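FAD-binding oxidoreductase (PDB 7PBG) oxidises 4-alkylphenols such as 4-ethylphenol, dehydrogenating the alkyl side chain toward 4-vinylphenol with the help of a covalently bound FAD. Local coordinates at residues I419-I425 and E456-M460; V281-A285 and K306-V310; A144-I148 and L235-P239. All coordinates share one frame; numbering follows the deposited sequence.

Contact 1 of 3, residues I419-I425 and E456-M460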
loop_
_atom_site.group_PDB
_atom_site.type_symbol
_atom_site.label_atom_id
_atom_site.label_comp_id
_atom_site.label_asym_id
_atom_site.label_seq_id
_atom_site.Cartn_x
_atom_site.Cartn_y
_atom_site.Cartn_z
ATOM N N ILE A 419 -19.158 -14.583 -26.387
ATOM C CA ILE A 419 -18.141 -15.663 -26.249
ATOM C C ILE A 419 -18.730 -16.719 -25.310
ATOM O O ILE A 419 -18.643 -17.920 -25.630
ATOM C CB ILE A 419 -16.781 -15.090 -25.801
ATOM C CG1 ILE A 419 -16.181 -14.198 -26.901
ATOM C CG2 ILE A 419 -15.790 -16.200 -25.444
ATOM C CD1 ILE A 419 -14.934 -13.422 -26.479
ATOM N N SER A 420 -19.385 -16.299 -24.231
ATOM C CA SER A 420 -19.968 -17.274 -23.283
ATOM C C SER A 420 -21.137 -18.033 -23.935
ATOM O O SER A 420 -21.155 -19.271 -23.808
ATOM C CB SER A 420 -20.309 -16.620 -21.968
ATOM O OG SER A 420 -21.292 -15.589 -22.097
ATOM N N ASP A 421 -22.030 -17.333 -24.659
ATOM C CA ASP A 421 -23.136 -17.914 -25.473
ATOM C C ASP A 421 -22.562 -18.980 -26.433
ATOM O O ASP A 421 -23.075 -20.134 -26.438
ATOM C CB ASP A 421 -23.901 -16.810 -26.207
ATOM C CG ASP A 421 -24.902 -16.084 -25.323
ATOM O OD1 ASP A 421 -25.068 -16.508 -24.145
ATOM O OD2 ASP A 421 -25.525 -15.118 -25.801
ATOM N N ASP A 422 -21.517 -18.617 -27.164
ATOM C CA ASP A 422 -20.823 -19.488 -28.154
ATOM C C ASP A 422 -20.351 -20.802 -27.523
ATOM O O ASP A 422 -20.380 -21.835 -28.248
ATOM C CB ASP A 422 -19.624 -18.762 -28.763
ATOM C CG ASP A 422 -19.946 -17.692 -29.786
ATOM O OD1 ASP A 422 -21.140 -17.523 -30.122
ATOM O OD2 ASP A 422 -18.992 -17.042 -30.246
ATOM N N HIS A 423 -19.936 -20.799 -26.241
ATOM C CA HIS A 423 -19.406 -21.980 -25.518
ATOM C C HIS A 423 -20.476 -22.634 -24.637
ATOM O O HIS A 423 -20.120 -23.577 -23.934
ATOM C CB HIS A 423 -18.189 -21.536 -24.704
ATOM C CG HIS A 423 -16.988 -21.263 -25.546
ATOM N ND1 HIS A 423 -16.053 -22.241 -25.788
ATOM C CD2 HIS A 423 -16.556 -20.159 -26.187
ATOM C CE1 HIS A 423 -15.077 -21.737 -26.545
ATOM N NE2 HIS A 423 -15.370 -20.490 -26.820
ATOM N N GLY A 424 -21.678 -22.047 -24.573
ATOM C CA GLY A 424 -22.802 -22.599 -23.791
ATOM C C GLY A 424 -22.590 -22.450 -22.296
ATOM O O GLY A 424 -22.946 -23.406 -21.531
ATOM N N ILE A 425 -21.966 -21.340 -21.884
ATOM C CA ILE A 425 -21.602 -21.067 -20.474
ATOM C C ILE A 425 -22.445 -19.877 -20.006
ATOM O O ILE A 425 -22.465 -18.843 -20.664
ATOM C CB ILE A 425 -20.079 -20.867 -20.337
ATOM C CG1 ILE A 425 -19.283 -22.083 -20.850
ATOM C CG2 ILE A 425 -19.713 -20.524 -18.903
ATOM C CD1 ILE A 425 -19.600 -23.390 -20.148
ATOM N N GLU A 456 -14.968 -26.473 -22.309
ATOM C CA GLU A 456 -15.631 -25.289 -22.882
ATOM C C GLU A 456 -15.262 -24.088 -22.015
ATOM O O GLU A 456 -14.978 -23.040 -22.568
ATOM C CB GLU A 456 -17.150 -25.434 -22.953
ATOM C CG GLU A 456 -17.627 -26.338 -24.095
ATOM C CD GLU A 456 -16.983 -26.022 -25.435
ATOM O OE1 GLU A 456 -16.319 -26.935 -26.013
ATOM O OE2 GLU A 456 -17.088 -24.871 -25.872
ATOM N N THR A 457 -15.281 -24.264 -20.697
ATOM C CA THR A 457 -14.985 -23.148 -19.767
ATOM C C THR A 457 -13.536 -22.704 -19.909
ATOM O O THR A 457 -13.279 -21.496 -19.968
ATOM C CB THR A 457 -15.312 -23.542 -18.332
ATOM O OG1 THR A 457 -16.693 -23.889 -18.368
ATOM C CG2 THR A 457 -15.073 -22.413 -17.351
ATOM N N LEU A 458 -12.610 -23.657 -19.929
ATOM C CA LEU A 458 -11.189 -23.324 -20.104
ATOM C C LEU A 458 -10.974 -22.675 -21.467
ATOM O O LEU A 458 -10.279 -21.625 -21.519
ATOM C CB LEU A 458 -10.341 -24.582 -19.979
ATOM C CG LEU A 458 -8.854 -24.353 -20.189
ATOM C CD1 LEU A 458 -8.322 -23.220 -19.305
ATOM C CD2 LEU A 458 -8.091 -25.648 -19.966
ATOM N N ASP A 459 -11.474 -23.269 -22.556
ATOM C CA ASP A 459 -11.294 -22.671 -23.905
ATOM C C ASP A 459 -11.873 -21.260 -23.953
ATOM O O ASP A 459 -11.215 -20.361 -24.516
ATOM C CB ASP A 459 -11.961 -23.508 -24.981
ATOM C CG ASP A 459 -11.246 -24.817 -25.234
ATOM O OD1 ASP A 459 -10.137 -24.999 -24.675
ATOM O OD2 ASP A 459 -11.842 -25.661 -25.962
ATOM N N MET A 460 -13.090 -21.083 -23.424
ATOM C CA MET A 460 -13.762 -19.768 -23.381
ATOM C C MET A 460 -12.844 -18.771 -22.671
ATOM O O MET A 460 -12.606 -17.679 -23.181
ATOM C CB MET A 460 -15.079 -19.830 -22.614
ATOM C CG MET A 460 -15.786 -18.481 -22.522
ATOM S SD MET A 460 -17.096 -18.544 -21.306
ATOM C CE MET A 460 -16.224 -18.617 -19.748
#
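Glu456 OE2 accepts a hydrogen bond from His423 ND1 at 2.8 Å, and this bond joins the C-terminal end of helix 406-422 to the flank of helix 451-470. It is bent, with an N-H...O angle of 138°: the oxygen sits at the ring edge but tilted from the ring plane, and the donor comes in on the anti side of the carboxylate, itself tilted out of the carboxylate plane. A bend at chi2 (-48°) turns the carboxylate of Glu456 back toward the imidazole. Glu456 CB and CG lie 3.6 and 3.7 Å from His423 O.

The imidazole lies flat against the second helix. Met460 CB sits over one ring face, 3.9 Å from the centroid of the His423 ring, a CH-pi contact. Past the ring, the thioether runs inward with CG anti to the backbone N (chi1 179°). Met460 CG meets Ile419 CG2 at 3.7 Å, and SD rests on Ser420 CA at the same distance. Ile425 also touches the sulfur, its CB 3.9 Å from Met460 SD, while its CD1 touches OG1 of Thr457, a hydroxyl already bonded to Ser453 O. Between His423 and Ile425, Gly424 takes positive phi in a Schellman motif that turns the chain into strand 426-433.

With one ring nitrogen committed to a carboxylate and one face to a methionine, His423 is held in rotation, and the nearby negative charge would tend to favour its protonated form.

Contact 2 of 3, residues V281-A285 and K306-V310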
loop_
_atom_site.group_PDB
_atom_site.type_symbol
_atom_site.label_atom_id
_atom_site.label_comp_id
_atom_site.label_asym_id
_atom_site.label_seq_id
_atom_site.Cartn_x
_atom_site.Cartn_y
_atom_site.Cartn_z
ATOM N N VAL A 281 -28.664 -9.121 -14.055
ATOM C CA VAL A 281 -29.826 -9.838 -13.447
ATOM C C VAL A 281 -29.456 -11.298 -13.215
ATOM O O VAL A 281 -29.869 -11.896 -12.157
ATOM C CB VAL A 281 -31.109 -9.671 -14.274
ATOM C CG1 VAL A 281 -31.031 -10.268 -15.650
ATOM C CG2 VAL A 281 -32.289 -10.251 -13.507
ATOM N N THR A 282 -28.664 -11.904 -14.074
ATOM C CA THR A 282 -28.364 -13.338 -13.888
ATOM C C THR A 282 -27.653 -13.564 -12.550
ATOM O O THR A 282 -27.949 -14.595 -11.866
ATOM C CB THR A 282 -27.518 -13.870 -15.044
ATOM O OG1 THR A 282 -28.196 -13.490 -16.240
ATOM C CG2 THR A 282 -27.389 -15.375 -15.001
ATOM N N PHE A 283 -26.746 -12.662 -12.168
ATOM C CA PHE A 283 -25.960 -12.846 -10.928
ATOM C C PHE A 283 -26.944 -12.794 -9.768
ATOM O O PHE A 283 -26.979 -13.694 -8.917
ATOM C CB PHE A 283 -24.836 -11.815 -10.903
ATOM C CG PHE A 283 -23.698 -12.126 -9.970
ATOM C CD1 PHE A 283 -22.469 -11.555 -10.207
ATOM C CD2 PHE A 283 -23.846 -12.985 -8.896
ATOM C CE1 PHE A 283 -21.406 -11.818 -9.366
ATOM C CE2 PHE A 283 -22.774 -13.268 -8.061
ATOM C CZ PHE A 283 -21.573 -12.632 -8.261
ATOM N N ASP A 284 -27.802 -11.767 -9.744
ATOM C CA ASP A 284 -28.762 -11.666 -8.622
ATOM C C ASP A 284 -29.683 -12.879 -8.635
ATOM O O ASP A 284 -29.960 -13.440 -7.560
ATOM C CB ASP A 284 -29.567 -10.363 -8.650
ATOM C CG ASP A 284 -29.069 -9.262 -7.712
ATOM O OD1 ASP A 284 -28.008 -9.441 -7.021
ATOM O OD2 ASP A 284 -29.780 -8.230 -7.657
ATOM N N ALA A 285 -30.242 -13.228 -9.783
ATOM C CA ALA A 285 -31.161 -14.380 -9.891
ATOM C C ALA A 285 -30.490 -15.630 -9.308
ATOM O O ALA A 285 -31.079 -16.336 -8.506
ATOM C CB ALA A 285 -31.556 -14.555 -11.340
ATOM N N LYS A 306 -34.147 -13.721 -19.280
ATOM C CA LYS A 306 -33.551 -12.656 -18.433
ATOM C C LYS A 306 -34.649 -11.663 -18.053
ATOM O O LYS A 306 -34.637 -11.189 -16.937
ATOM C CB LYS A 306 -32.350 -12.044 -19.156
ATOM C CG LYS A 306 -31.222 -13.050 -19.324
ATOM C CD LYS A 306 -30.156 -12.530 -20.260
ATOM C CE LYS A 306 -29.035 -13.504 -20.562
ATOM N NZ LYS A 306 -28.064 -12.903 -21.536
ATOM N N GLN A 307 -35.562 -11.387 -18.956
ATOM C CA GLN A 307 -36.684 -10.463 -18.703
ATOM C C GLN A 307 -37.584 -11.099 -17.645
ATOM O O GLN A 307 -38.099 -10.385 -16.795
ATOM C CB GLN A 307 -37.442 -10.110 -19.975
ATOM C CG GLN A 307 -38.339 -8.908 -19.764
ATOM C CD GLN A 307 -37.558 -7.647 -19.449
ATOM O OE1 GLN A 307 -36.646 -7.269 -20.194
ATOM N NE2 GLN A 307 -37.892 -6.995 -18.348
ATOM N N ARG A 308 -37.833 -12.387 -17.731
ATOM C CA ARG A 308 -38.628 -13.075 -16.674
ATOM C C ARG A 308 -37.966 -12.855 -15.302
ATOM O O ARG A 308 -38.657 -12.562 -14.304
ATOM C CB ARG A 308 -38.808 -14.575 -16.943
ATOM C CG ARG A 308 -39.709 -14.884 -18.122
ATOM C CD ARG A 308 -40.054 -16.361 -18.129
ATOM N NE ARG A 308 -39.043 -17.205 -18.729
ATOM C CZ ARG A 308 -38.837 -17.371 -20.021
ATOM N NH1 ARG A 308 -39.610 -16.730 -20.886
ATOM N NH2 ARG A 308 -37.886 -18.207 -20.451
ATOM N N MET A 309 -36.643 -12.997 -15.201
ATOM C CA MET A 309 -35.888 -12.717 -13.956
ATOM C C MET A 309 -36.173 -11.276 -13.503
ATOM O O MET A 309 -36.523 -11.075 -12.330
ATOM C CB MET A 309 -34.394 -12.919 -14.145
ATOM C CG MET A 309 -34.024 -14.299 -14.588
ATOM S SD MET A 309 -32.272 -14.348 -14.960
ATOM C CE MET A 309 -32.144 -15.845 -15.936
ATOM N N VAL A 310 -35.986 -10.306 -14.405
ATOM C CA VAL A 310 -36.194 -8.881 -14.061
ATOM C C VAL A 310 -37.601 -8.722 -13.507
ATOM O O VAL A 310 -37.748 -8.047 -12.469
ATOM C CB VAL A 310 -35.947 -7.927 -15.248
ATOM C CG1 VAL A 310 -36.402 -6.530 -14.884
ATOM C CG2 VAL A 310 -34.495 -8.013 -15.648
#
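Val281, the first residue of helix 281-288, meets Met309 and Val310 on helix 303-313 with one methyl. Its CG2 presses on Met309 CB at 3.5 Å, tighter than usual for two carbons, and also lies 3.8 Å from Val310 CG2. The other methyl, CG1, stands between the backbone N and the carbonyl carbon (chi1 64°), which turns it toward the preceding turn of the partner helix; there it comes within 3.9 Å of Lys306 O and approaches the CB of the same lysine. Val281 thus straddles the space between Lys306 and Val310, one turn apart.

Thr282 plays a smaller part at the margin. Its CA lies 4.2 Å from Met309 SD and its hydroxyl oxygen is near Lys306 CG. Its side chain also touches Leu301 and Leu428 of strand 426-433.

One turn on from Val281, Ala285 offers its CB to the sulfur of Met309 at 3.7 Å. Met309 spans both positions: its CB already lies by Val281, and the chain, extended beyond CG (chi2 173°), carries SD on to Ala285. Trp294, in the loop between the helices, also packs against this methionine.

The two short segments cross at 60° with their axes 9.7 Å apart. Every residue that touches is buried, and what passes between the helices is mostly methyl, methylene and sulfur, with Lys306 O and the Thr282 hydroxyl at the margin. The pairing therefore rests on shape and exclusion of water, without directional bonds across it.

Contact 3 of 3, residues A144-I148 and L235-P239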
loop_
_atom_site.group_PDB
_atom_site.type_symbol
_atom_site.label_atom_id
_atom_site.label_comp_id
_atom_site.label_asym_id
_atom_site.label_seq_id
_atom_site.Cartn_x
_atom_site.Cartn_y
_atom_site.Cartn_z
ATOM N N ALA A 144 -16.045 -4.761 21.177
ATOM C CA ALA A 144 -15.281 -3.690 20.471
ATOM C C ALA A 144 -16.139 -3.089 19.334
ATOM O O ALA A 144 -16.758 -3.849 18.564
ATOM C CB ALA A 144 -13.975 -4.250 19.975
ATOM N N LYS A 145 -16.196 -1.763 19.213
ATOM C CA LYS A 145 -17.004 -1.061 18.184
ATOM C C LYS A 145 -16.202 -0.959 16.877
ATOM O O LYS A 145 -15.867 0.141 16.410
ATOM C CB LYS A 145 -17.463 0.308 18.692
ATOM C CG LYS A 145 -18.233 0.247 20.011
ATOM C CD LYS A 145 -19.364 -0.742 20.018
ATOM C CE LYS A 145 -20.262 -0.626 21.237
ATOM N NZ LYS A 145 -20.159 -1.814 22.129
ATOM N N LEU A 146 -15.968 -2.121 16.292
ATOM C CA LEU A 146 -15.180 -2.307 15.060
ATOM C C LEU A 146 -15.978 -3.192 14.119
ATOM O O LEU A 146 -16.737 -4.059 14.583
ATOM C CB LEU A 146 -13.858 -2.995 15.397
ATOM C CG LEU A 146 -12.906 -2.280 16.361
ATOM C CD1 LEU A 146 -11.711 -3.175 16.533
ATOM C CD2 LEU A 146 -12.508 -0.914 15.871
ATOM N N MET A 147 -15.768 -2.993 12.831
ATOM C CA MET A 147 -16.376 -3.764 11.746
ATOM C C MET A 147 -15.277 -4.527 11.034
ATOM O O MET A 147 -14.141 -4.008 10.862
ATOM C CB MET A 147 -17.021 -2.817 10.724
ATOM C CG MET A 147 -18.280 -2.186 11.208
ATOM S SD MET A 147 -18.703 -0.877 10.037
ATOM C CE MET A 147 -18.773 -1.810 8.505
ATOM N N ILE A 148 -15.618 -5.696 10.567
ATOM C CA ILE A 148 -14.741 -6.390 9.599
ATOM C C ILE A 148 -15.196 -6.054 8.168
ATOM O O ILE A 148 -16.230 -5.417 7.954
ATOM C CB ILE A 148 -14.702 -7.886 9.847
ATOM C CG1 ILE A 148 -16.027 -8.559 9.494
ATOM C CG2 ILE A 148 -14.312 -8.186 11.290
ATOM C CD1 ILE A 148 -15.865 -10.021 9.156
ATOM N N LEU A 235 -9.159 -2.543 11.199
ATOM C CA LEU A 235 -10.613 -2.702 11.162
ATOM C C LEU A 235 -11.267 -1.340 11.260
ATOM O O LEU A 235 -10.897 -0.545 12.105
ATOM C CB LEU A 235 -11.100 -3.581 12.339
ATOM C CG LEU A 235 -10.547 -4.996 12.415
ATOM C CD1 LEU A 235 -11.208 -5.786 13.577
ATOM C CD2 LEU A 235 -10.746 -5.721 11.090
ATOM N N MET A 236 -12.241 -1.138 10.415
ATOM C CA MET A 236 -12.954 0.150 10.382
ATOM C C MET A 236 -13.650 0.334 11.707
ATOM O O MET A 236 -14.430 -0.525 12.170
ATOM C CB MET A 236 -13.945 0.206 9.214
ATOM C CG MET A 236 -14.615 1.549 9.077
ATOM S SD MET A 236 -15.527 1.545 7.511
ATOM C CE MET A 236 -16.959 2.536 7.925
ATOM N N PRO A 237 -13.495 1.506 12.364
ATOM C CA PRO A 237 -14.371 1.823 13.483
ATOM C C PRO A 237 -15.839 1.888 13.043
ATOM O O PRO A 237 -16.135 2.426 11.994
ATOM C CB PRO A 237 -13.862 3.220 13.913
ATOM C CG PRO A 237 -12.437 3.252 13.458
ATOM C CD PRO A 237 -12.478 2.534 12.131
ATOM N N THR A 238 -16.725 1.318 13.841
ATOM C CA THR A 238 -18.158 1.286 13.553
ATOM C C THR A 238 -18.695 2.713 13.567
ATOM O O THR A 238 -18.581 3.410 14.561
ATOM C CB THR A 238 -18.897 0.396 14.575
ATOM O OG1 THR A 238 -18.323 -0.913 14.582
ATOM C CG2 THR A 238 -20.378 0.319 14.299
ATOM N N PRO A 239 -19.338 3.150 12.464
ATOM C CA PRO A 239 -19.922 4.486 12.365
ATOM C C PRO A 239 -21.261 4.529 13.082
ATOM O O PRO A 239 -21.791 3.522 13.481
ATOM C CB PRO A 239 -20.091 4.724 10.860
ATOM C CG PRO A 239 -20.265 3.327 10.297
ATOM C CD PRO A 239 -19.531 2.376 11.230
HETATM O O HOH W 1 -13.034 -3.287 8.558
#
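Leu146 CD1 and Leu235 CD1 meet at 4.0 Å, their side chains crossing at about a right angle. Leu235 also lays its CB 3.4 Å from Met147 O, and its other methyl, CD2, approaches Ile148 CG2. A second apolar cluster forms round Met147. Its CG stands anti to the carbonyl carbon (chi1 -73°) and passes 3.6 Å from Thr238 OG1; Met147 SD is set against Pro239 CD at 3.6 Å and looser against the methyl of Met236. Cutting Met147 back to an alanine would take away the contacts of SD with Pro239 CD and of CG with Thr238 OG1, and is likely to open a gap there.

Backbone bonds hold the two segments together between these clusters. Met147 N donates to Met236 O at 2.9 Å, and the same oxygen receives a CA-H...O contact from Leu146, whose CA faces Pro237 in a non-hydrogen-bonded antiparallel pair. A water joins the next pair of polar atoms: it donates to Met147 O and accepts from Met236 N, giving both a partner. At the other end Thr238 N gives a nearly straight bond to Lys145 O, 3.0 Å and 175°, although the donor stands well above the carbonyl plane. Lys145 is the centre of an inverse gamma turn.

The weakly bonded strand 146-147 thus runs antiparallel beside the end of the long strand 226-237. Helix 132-142 covers Leu146 and Ile148 through Val139, Leu135 and Tyr136; Tyr325 of strand 318-326 touches Met236 and Pro239; and Gly268 of the second subunit packs on Pro237.

From the N terminus, contact 3 comes first: it closes a loop of 86 residues, bringing the short strand 146-147, in the FAD-binding domain, against the end of strand 226-237. Contact 2 follows with a much shorter closure, pairing helix 281-288 with helix 303-313. Contact 1 is last, joining the end of helix 406-422 to helix 451-470 across strands 426-433 and 438-447. The three are in series, so none nests in or crosses another. Contacts 1 and 2 are neighbours, their nearest atoms about 5 Å apart, beside strand 426-433 of the large antiparallel sheet; contact 3 lies opposite contact 1 across the chain's centre.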